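Local coordinates for protein nitrite transporter NirC (PDB 4FC4) that forms a channel of the formate/nitrite transporter family that carries nitrite in and out across the bacterial cytoplasmic membrane, at the interface of chains A and B. Sequence-based numbering; all coordinates share one arbitrary frame. Chains: chain A/B, Nitrite transporter NirC.

The interface of chains A and B. Residues chain A 170, 173-174; chain B 70-71, 73-75, 180.
A:Arg173 NH1, a terminal guanidinium nitrogen, donates a hydrogen bond of 2.5 Å to the main-chain carbonyl oxygen B:Ile74 O. The angle at the hydrogen is 153°, and the oxygen lies almost in the guanidinium plane, so the acceptor is met at the edge of the flat group. Seen from the acceptor the geometry is less regular: NH1 stands 40° above the carbonyl plane and uses no lone-pair direction. The bend at chi3 (90°) helps to swing the guanidinium edge, with NH1, to the oxygen. B:Ile74 is the penultimate residue of helix 67-75, where main-chain carbonyls often lack the next-turn amide; the negative end of the helix dipole may strengthen the attraction for the arginine. B:Ala75 O, 3.4 Å from NH1, adds to the polar surroundings without a hydrogen bond.

This patch joins neighbouring subunits of the five-copy assembly, in keeping with the pentamers of the FNT family, and sets the end of helix 150-172 against helix 67-75. Its apolar part is carried by A:Met170, from the last turn of helix 150-172, which has 70 Å² of its surface hidden by chain B. The thioether chain runs across the side of helix 67-75: CG rests 3.8 Å from B:Ala75 CB, SD packs 3.9 Å from B:Ile74 CB, and CE, turned aside by a kink at the sulfur, reaches the B:Leu71 methyl CD2 at 3.3 Å. Side-chain directions cross at about a right angle with both B:Leu71 and B:Ile74.

B:Ile74 CG2 faces chain A, touching A:Thr174 CG2 at 3.4 Å. Just past the end of its helix, A:Thr174 donates from its hydroxyl OG1 to A:Met170 O at 2.8 Å, tilted out of the carbonyl plane. This bond likely holds the side chain in the rotamer that points CG2 at chain B, where B:Phe180 CZ lies 4.3 Å from A:Thr174 CG2.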
ATOM      1  N   MET A 170      -6.190  11.920 -14.232  1.00 34.26           N
ATOM      2  CA  MET A 170      -5.140  10.904 -14.037  1.00 34.73           C
ATOM      3  C   MET A 170      -5.710   9.446 -14.068  1.00 33.38           C
ATOM      4  O   MET A 170      -5.069   8.574 -14.614  1.00 33.90           O
ATOM      5  CB  MET A 170      -4.430  11.129 -12.700  1.00 33.14           C
ATOM      6  CG  MET A 170      -3.521  12.352 -12.659  1.00 36.54           C
ATOM      7  SD  MET A 170      -2.401  12.328 -11.210  1.00 35.40           S
ATOM      8  CE  MET A 170      -3.591  12.608  -9.860  1.00 30.38           C
ATOM      9  N   ARG A 173      -5.850   8.467 -17.517  1.00 36.85           N
ATOM     10  CA  ARG A 173      -4.586   8.241 -18.197  1.00 35.04           C
ATOM     11  C   ARG A 173      -3.805   7.046 -17.647  1.00 36.01           C
ATOM     12  O   ARG A 173      -2.690   6.809 -18.066  1.00 35.61           O
ATOM     13  CB  ARG A 173      -3.731   9.505 -18.252  1.00 34.85           C
ATOM     14  CG  ARG A 173      -4.429  10.809 -18.566  1.00 32.59           C
ATOM     15  CD  ARG A 173      -3.411  11.950 -18.303  1.00 36.11           C
ATOM     16  NE  ARG A 173      -2.664  12.209 -19.562  1.00 43.75           N
ATOM     17  CZ  ARG A 173      -1.352  12.333 -19.697  1.00 43.28           C
ATOM     18  NH1 ARG A 173      -0.541  12.298 -18.669  1.00 57.06           N
ATOM     19  NH2 ARG A 173      -0.837  12.569 -20.876  1.00 54.99           N
ATOM     20  N   THR A 174      -4.435   6.235 -16.785  1.00 35.44           N
ATOM     21  CA  THR A 174      -3.749   5.136 -16.131  1.00 35.37           C
ATOM     22  C   THR A 174      -4.652   3.879 -16.098  1.00 39.65           C
ATOM     23  O   THR A 174      -5.903   3.932 -16.322  1.00 45.19           O
ATOM     24  CB  THR A 174      -3.251   5.558 -14.657  1.00 35.34           C
ATOM     25  OG1 THR A 174      -4.343   5.980 -13.838  1.00 33.99           O
ATOM     26  CG2 THR A 174      -2.296   6.781 -14.656  1.00 33.64           C
TER
ATOM     27  N   THR B  70       3.568  13.168  -8.518  1.00 30.39           N
ATOM     28  CA  THR B  70       2.562  12.333  -9.148  1.00 32.93           C
ATOM     29  C   THR B  70       1.676  13.129 -10.109  1.00 37.99           C
ATOM     30  O   THR B  70       1.501  12.698 -11.252  1.00 45.58           O
ATOM     31  CB  THR B  70       1.680  11.633  -8.126  1.00 29.63           C
ATOM     32  OG1 THR B  70       2.508  10.869  -7.224  1.00 28.49           O
ATOM     33  CG2 THR B  70       0.673  10.768  -8.834  1.00 32.15           C
ATOM     34  N   LEU B  71       1.156  14.278  -9.662  1.00 39.47           N
ATOM     35  CA  LEU B  71       0.441  15.220 -10.526  1.00 37.58           C
ATOM     36  C   LEU B  71       1.293  15.629 -11.701  1.00 38.40           C
ATOM     37  O   LEU B  71       0.891  15.492 -12.820  1.00 38.69           O
ATOM     38  CB  LEU B  71      -0.042  16.473  -9.744  1.00 36.38           C
ATOM     39  CG  LEU B  71      -1.111  16.257  -8.636  1.00 37.13           C
ATOM     40  CD1 LEU B  71      -1.464  17.561  -7.929  1.00 30.59           C
ATOM     41  CD2 LEU B  71      -2.367  15.537  -9.156  1.00 30.30           C
ATOM     42  N   ILE B  73       3.733  14.309 -13.190  1.00 39.72           N
ATOM     43  CA  ILE B  73       4.167  13.313 -14.187  1.00 39.26           C
ATOM     44  C   ILE B  73       2.986  12.637 -14.883  1.00 37.54           C
ATOM     45  O   ILE B  73       2.984  12.422 -16.093  1.00 38.95           O
ATOM     46  CB  ILE B  73       5.096  12.246 -13.567  1.00 37.95           C
ATOM     47  CG1 ILE B  73       6.434  12.865 -13.079  1.00 40.29           C
ATOM     48  CG2 ILE B  73       5.336  11.106 -14.536  1.00 32.69           C
ATOM     49  CD1 ILE B  73       7.296  11.860 -12.326  1.00 35.35           C
ATOM     50  N   ILE B  74       1.955  12.357 -14.107  1.00 38.43           N
ATOM     51  CA  ILE B  74       0.863  11.518 -14.539  1.00 34.88           C
ATOM     52  C   ILE B  74      -0.243  12.378 -15.132  1.00 37.25           C
ATOM     53  O   ILE B  74      -0.764  12.019 -16.147  1.00 36.38           O
ATOM     54  CB  ILE B  74       0.343  10.682 -13.396  1.00 34.79           C
ATOM     55  CG1 ILE B  74       1.535   9.914 -12.799  1.00 36.15           C
ATOM     56  CG2 ILE B  74      -0.833   9.768 -13.848  1.00 29.18           C
ATOM     57  CD1 ILE B  74       1.898   8.599 -13.530  1.00 36.47           C
ATOM     58  N   ALA B  75      -0.577  13.514 -14.533  1.00 38.61           N
ATOM     59  CA  ALA B  75      -1.514  14.429 -15.187  1.00 40.44           C
ATOM     60  C   ALA B  75      -0.857  15.077 -16.416  1.00 38.44           C
ATOM     61  O   ALA B  75      -1.541  15.281 -17.411  1.00 38.50           O
ATOM     62  CB  ALA B  75      -2.063  15.496 -14.225  1.00 36.22           C
ATOM     63  N   PHE B 180       4.200   5.300  -9.375  1.00 36.10           N
ATOM     64  CA  PHE B 180       3.670   6.053  -8.243  1.00 36.87           C
ATOM     65  C   PHE B 180       4.512   5.791  -6.995  1.00 38.80           C
ATOM     66  O   PHE B 180       4.827   6.713  -6.258  1.00 37.43           O
ATOM     67  CB  PHE B 180       2.245   5.661  -7.957  1.00 35.56           C
ATOM     68  CG  PHE B 180       1.197   6.207  -8.928  1.00 37.62           C
ATOM     69  CD1 PHE B 180       1.051   5.676 -10.226  1.00 36.36           C
ATOM     70  CD2 PHE B 180       0.250   7.116  -8.477  1.00 35.57           C
ATOM     71  CE1 PHE B 180       0.059   6.115 -11.097  1.00 37.99           C
ATOM     72  CE2 PHE B 180      -0.737   7.576  -9.335  1.00 38.80           C
ATOM     73  CZ  PHE B 180      -0.851   7.080 -10.649  1.00 40.80           C
TER